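Local atomic coordinates of protein stn1 (Schizosaccharomyces pombe, PDB entry 3KF6), a protein that is required for telomere maintenance, binding single-stranded telomeric DNA and pairing with ten1 through the N-terminal OB-fold portion described here. Residues 133-136 / 137-141; 126-129 / 130-133. All blocks are in the same frame, centred on the assembly; numbering follows the deposited sequence.

Interaction 1 of 2, residues 133-136 / 137-141; sequences WKAW and QKRMR
Arg139 runs extended from CG to NE, and a turn at its end (chi4 70°) sets NH1 against the carbonyl of Ala135, a local i to i+4 contact on helix 130-153, the C-terminal helix of this OB-fold domain. Ala135 O takes two bonds: the routine one from Arg139 N at 3.1 Å, and a second from Arg139 NH1 at 3.0 Å, the two donors arriving from opposite faces of the carbonyl plane. The oxygen lies at the guanidinium edge, close to its plane, and Ala135 CB sits 3.6 Å from Arg139 NH1. This is the tight side: Val53 of strand 49-62 packs on Ala135 and Arg139, while Arg139 NE and NH2 bond to Met21 O and Gln51 OE1. Replacing Arg139 by a leucine would probably cost Gln51 OE1 and Met21 O this donor and leave Ala135 O with the backbone bond.

Next to it, the bent end of Met140 brings CE to 4.3 Å from Trp136 CB, and Arg101 of the ten1 chain makes a cation-pi contact with the Trp136 ring. Gln137 runs alongside Trp133, its extended chain carrying OE1 to the ring edge, 3.7 Å from Trp133 CZ3; Met97 and Arg93 of ten1 pack beside them. Solvent begins at exposed Lys134, where one water donates to both Lys134 O and Gln137 OE1, at 2.9 Å each.

Interaction 2 of 2, residues 126-129 / 130-133; sequences LRDP and NDEW
Between Asp128 and Asp131 the backbone turns from an extended conformation at Asp128 (phi/psi -93°/118°) into helical values, and Asp131 N closes the turn on Asp128 O at 2.9 Å. The Asp128 side chain then caps the new helix. With its CG anti to the backbone N, it swings Asp128 OD1 to 2.8 Å from Asn130 N; the donor meets that oxygen on its anti side, tilted from the carboxylate plane. A weak second bond reaches OD1 from Asn130 ND2, and a water joins Asp128 OD2 to the same amide nitrogen.

Asp128 and Asp131 form a capping box, an arrangement that begins helices by exchanging side-chain and backbone bonds. Its return bond, Asp128 N to Asp131 OD2, is weak and the position of OD2 is less sure. The two side chains cross at about a right angle, with OD2 of Asp128 4.3 Å from OD1 of Asp131; the like charges probably repel mildly, while the helix start and its N-H donors offset this. On the apolar side, Leu126 CD1 lies 3.9 Å from Asp131 CB, and Leu126 also packs on Val102, Cys104 and Val53 of the barrel.

At the other end of its amide, Asn130 OD1 accepts from Trp133 NE1 at 2.8 Å, a nearly straight bond (168°) on a lone pair and in the plane of the indole, and also from Asn90 N of the ten1 chain, while Asn130 ND2 donates to Gly88 O of that chain.

Interaction 2 comes first along the chain, where the loop after strand 122-126 enters helix 130-153; interaction 1 continues along the same helix, and Trp133 belongs to both. Their centres are about 11 Å apart, on one side of the chain's centre. The order illustrates how a helix is started and then seated: 126-133 turns the chain off the last strand of the OB barrel, and 133-141 runs on past strand 49-62. Both contacts also meet the ten1 chain, with Arg93 of ten1 packing on the shared Trp133. The first turns of the helix thus lie between the chain's own barrel and ten1, consistent with an Rpa2-Rpa3-like complex.

Interaction 1 of 2, residues 133-136 / 137-141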
loop_
_atom_site.group_PDB
_atom_site.type_symbol
_atom_site.label_atom_id
_atom_site.label_comp_id
_atom_site.label_asym_id
_atom_site.label_seq_id
_atom_site.Cartn_x
_atom_site.Cartn_y
_atom_site.Cartn_z
ATOM N N TRP A 133 -5.679 3.393 -7.154
ATOM C CA TRP A 133 -5.221 2.974 -8.469
ATOM C C TRP A 133 -4.726 4.167 -9.276
ATOM O O TRP A 133 -3.836 4.015 -10.109
ATOM C CB TRP A 133 -6.287 2.171 -9.251
ATOM C CG TRP A 133 -7.551 2.888 -9.609
ATOM C CD1 TRP A 133 -8.764 2.748 -9.002
ATOM C CD2 TRP A 133 -7.745 3.815 -10.688
ATOM N NE1 TRP A 133 -9.704 3.523 -9.635
ATOM C CE2 TRP A 133 -9.108 4.190 -10.673
ATOM C CE3 TRP A 133 -6.900 4.365 -11.667
ATOM C CZ2 TRP A 133 -9.651 5.093 -11.598
ATOM C CZ3 TRP A 133 -7.439 5.264 -12.590
ATOM C CH2 TRP A 133 -8.806 5.617 -12.547
ATOM N N LYS A 134 -5.281 5.352 -9.027
ATOM C CA LYS A 134 -4.827 6.546 -9.730
ATOM C C LYS A 134 -3.385 6.833 -9.294
ATOM O O LYS A 134 -2.559 7.266 -10.094
ATOM C CB LYS A 134 -5.724 7.747 -9.399
ATOM C CG LYS A 134 -7.100 7.681 -10.045
ATOM C CD LYS A 134 -7.967 8.871 -9.651
ATOM C CE LYS A 134 -9.295 8.854 -10.387
ATOM N NZ LYS A 134 -10.123 10.035 -10.024
ATOM N N ALA A 135 -3.089 6.578 -8.022
ATOM C CA ALA A 135 -1.741 6.796 -7.498
ATOM C C ALA A 135 -0.774 5.803 -8.138
ATOM O O ALA A 135 0.377 6.142 -8.431
ATOM C CB ALA A 135 -1.734 6.636 -5.983
ATOM N N TRP A 136 -1.243 4.574 -8.349
ATOM C CA TRP A 136 -0.405 3.560 -8.980
ATOM C C TRP A 136 -0.155 3.952 -10.433
ATOM O O TRP A 136 0.956 3.806 -10.936
ATOM C CB TRP A 136 -1.067 2.178 -8.933
ATOM C CG TRP A 136 -1.367 1.693 -7.552
ATOM C CD1 TRP A 136 -0.750 2.068 -6.391
ATOM C CD2 TRP A 136 -2.371 0.745 -7.184
ATOM N NE1 TRP A 136 -1.312 1.414 -5.320
ATOM C CE2 TRP A 136 -2.311 0.595 -5.780
ATOM C CE3 TRP A 136 -3.320 0.006 -7.904
ATOM C CZ2 TRP A 136 -3.168 -0.262 -5.079
ATOM C CZ3 TRP A 136 -4.173 -0.846 -7.206
ATOM C CH2 TRP A 136 -4.089 -0.970 -5.808
ATOM N N GLN A 137 -1.198 4.449 -11.095
ATOM C CA GLN A 137 -1.096 4.873 -12.494
ATOM C C GLN A 137 -0.035 5.962 -12.639
ATOM O O GLN A 137 0.854 5.879 -13.496
ATOM C CB GLN A 137 -2.448 5.405 -12.978
ATOM C CG GLN A 137 -2.427 5.933 -14.400
ATOM C CD GLN A 137 -3.791 6.393 -14.859
ATOM O OE1 GLN A 137 -4.537 7.018 -14.103
ATOM N NE2 GLN A 137 -4.122 6.100 -16.112
ATOM N N LYS A 138 -0.132 6.977 -11.788
ATOM C CA LYS A 138 0.811 8.090 -11.802
ATOM C C LYS A 138 2.252 7.617 -11.613
ATOM O O LYS A 138 3.171 8.090 -12.290
ATOM C CB LYS A 138 0.452 9.086 -10.698
ATOM C CG LYS A 138 1.429 10.246 -10.572
ATOM C CD LYS A 138 1.019 11.212 -9.469
ATOM C CE LYS A 138 -0.302 11.889 -9.793
ATOM N NZ LYS A 138 -0.676 12.898 -8.765
ATOM N N ARG A 139 2.454 6.685 -10.688
ATOM C CA ARG A 139 3.792 6.174 -10.416
ATOM C C ARG A 139 4.394 5.338 -11.538
ATOM O O ARG A 139 5.591 5.425 -11.804
ATOM C CB ARG A 139 3.781 5.396 -9.099
ATOM C CG ARG A 139 3.731 6.356 -7.924
ATOM C CD ARG A 139 3.252 5.751 -6.615
ATOM N NE ARG A 139 3.310 6.793 -5.595
ATOM C CZ ARG A 139 2.503 7.850 -5.548
ATOM N NH1 ARG A 139 1.537 8.013 -6.450
ATOM N NH2 ARG A 139 2.706 8.791 -4.632
ATOM N N MET A 140 3.579 4.530 -12.205
ATOM C CA MET A 140 4.109 3.725 -13.294
ATOM C C MET A 140 4.484 4.623 -14.473
ATOM O O MET A 140 5.500 4.399 -15.134
ATOM C CB MET A 140 3.096 2.654 -13.711
ATOM C CG MET A 140 2.957 1.542 -12.677
ATOM S SD MET A 140 1.826 0.212 -13.176
ATOM C CE MET A 140 0.250 1.002 -12.827
ATOM N N ARG A 141 3.682 5.652 -14.716
ATOM C CA ARG A 141 3.951 6.576 -15.810
ATOM C C ARG A 141 5.218 7.379 -15.517
ATOM O O ARG A 141 6.065 7.562 -16.393
ATOM C CB ARG A 141 2.766 7.526 -16.009
ATOM C CG ARG A 141 2.900 8.425 -17.231
ATOM C CD ARG A 141 1.703 9.351 -17.386
ATOM N NE ARG A 141 1.794 10.148 -18.606
ATOM C CZ ARG A 141 0.909 11.071 -18.969
ATOM N NH1 ARG A 141 -0.146 11.321 -18.204
ATOM N NH2 ARG A 141 1.077 11.743 -20.101
HETATM O O HOH W 1 -2.956 8.859 -12.496
#

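Interaction 2 of 2, residues 126-129 / 130-133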
loop_
_atom_site.group_PDB
_atom_site.type_symbol
_atom_site.label_atom_id
_atom_site.label_comp_id
_atom_site.label_asym_id
_atom_site.label_seq_id
_atom_site.Cartn_x
_atom_site.Cartn_y
_atom_site.Cartn_z
ATOM N N LEU A 126 -6.727 9.056 2.239
ATOM C CA LEU A 126 -7.457 8.871 0.989
ATOM C C LEU A 126 -8.606 7.921 1.284
ATOM O O LEU A 126 -8.387 6.743 1.565
ATOM C CB LEU A 126 -6.546 8.280 -0.092
ATOM C CG LEU A 126 -5.301 9.106 -0.437
ATOM C CD1 LEU A 126 -4.491 8.388 -1.519
ATOM C CD2 LEU A 126 -5.702 10.496 -0.903
ATOM N N ARG A 127 -9.831 8.436 1.224
ATOM C CA ARG A 127 -10.995 7.618 1.521
ATOM C C ARG A 127 -11.812 7.243 0.293
ATOM O O ARG A 127 -12.818 6.547 0.401
ATOM C CB ARG A 127 -11.871 8.323 2.565
ATOM C CG ARG A 127 -11.147 8.543 3.894
ATOM C CD ARG A 127 -12.084 9.091 4.951
ATOM N NE ARG A 127 -12.544 10.427 4.598
ATOM C CZ ARG A 127 -11.932 11.552 4.954
ATOM N NH1 ARG A 127 -10.825 11.514 5.685
ATOM N NH2 ARG A 127 -12.430 12.720 4.569
ATOM N N ASP A 128 -11.383 7.711 -0.873
ATOM C CA ASP A 128 -12.056 7.372 -2.121
ATOM C C ASP A 128 -11.307 6.144 -2.634
ATOM O O ASP A 128 -10.113 6.218 -2.909
ATOM C CB ASP A 128 -11.922 8.514 -3.130
ATOM C CG ASP A 128 -12.641 8.230 -4.439
ATOM O OD1 ASP A 128 -12.670 7.060 -4.873
ATOM O OD2 ASP A 128 -13.163 9.189 -5.045
ATOM N N PRO A 129 -11.994 4.998 -2.760
ATOM C CA PRO A 129 -11.358 3.766 -3.241
ATOM C C PRO A 129 -10.635 3.892 -4.583
ATOM O O PRO A 129 -9.777 3.073 -4.908
ATOM C CB PRO A 129 -12.522 2.783 -3.305
ATOM C CG PRO A 129 -13.387 3.236 -2.153
ATOM C CD PRO A 129 -13.385 4.738 -2.345
ATOM N N ASN A 130 -10.983 4.912 -5.359
ATOM C CA ASN A 130 -10.357 5.120 -6.659
ATOM C C ASN A 130 -9.034 5.870 -6.585
ATOM O O ASN A 130 -8.248 5.844 -7.531
ATOM C CB ASN A 130 -11.318 5.863 -7.584
ATOM C CG ASN A 130 -12.476 4.999 -8.024
ATOM O OD1 ASN A 130 -12.286 3.997 -8.714
ATOM N ND2 ASN A 130 -13.686 5.377 -7.622
ATOM N N ASP A 131 -8.781 6.534 -5.460
ATOM C CA ASP A 131 -7.540 7.290 -5.304
ATOM C C ASP A 131 -6.298 6.418 -5.396
ATOM O O ASP A 131 -5.266 6.856 -5.910
ATOM C CB ASP A 131 -7.505 8.022 -3.960
ATOM C CG ASP A 131 -8.617 9.028 -3.809
ATOM O OD1 ASP A 131 -8.923 9.742 -4.790
ATOM O OD2 ASP A 131 -9.176 9.115 -2.697
ATOM N N GLU A 132 -6.376 5.193 -4.891
ATOM C CA GLU A 132 -5.204 4.329 -4.933
ATOM C C GLU A 132 -4.763 3.872 -6.314
ATOM O O GLU A 132 -3.576 3.945 -6.624
ATOM C CB GLU A 132 -5.380 3.109 -4.031
ATOM C CG GLU A 132 -4.545 3.196 -2.775
ATOM C CD GLU A 132 -4.488 1.895 -2.014
ATOM O OE1 GLU A 132 -5.560 1.337 -1.713
ATOM O OE2 GLU A 132 -3.370 1.435 -1.710
ATOM N N TRP A 133 -5.679 3.393 -7.154
ATOM C CA TRP A 133 -5.221 2.974 -8.469
ATOM C C TRP A 133 -4.726 4.167 -9.276
ATOM O O TRP A 133 -3.836 4.015 -10.109
ATOM C CB TRP A 133 -6.287 2.171 -9.251
ATOM C CG TRP A 133 -7.551 2.888 -9.609
ATOM C CD1 TRP A 133 -8.764 2.748 -9.002
ATOM C CD2 TRP A 133 -7.745 3.815 -10.688
ATOM N NE1 TRP A 133 -9.704 3.523 -9.635
ATOM C CE2 TRP A 133 -9.108 4.190 -10.673
ATOM C CE3 TRP A 133 -6.900 4.365 -11.667
ATOM C CZ2 TRP A 133 -9.651 5.093 -11.598
ATOM C CZ3 TRP A 133 -7.439 5.264 -12.590
ATOM C CH2 TRP A 133 -8.806 5.617 -12.547
HETATM O O HOH W 2 -14.832 8.111 -7.109
HETATM O O HOH W 3 -7.803 1.605 -5.835
#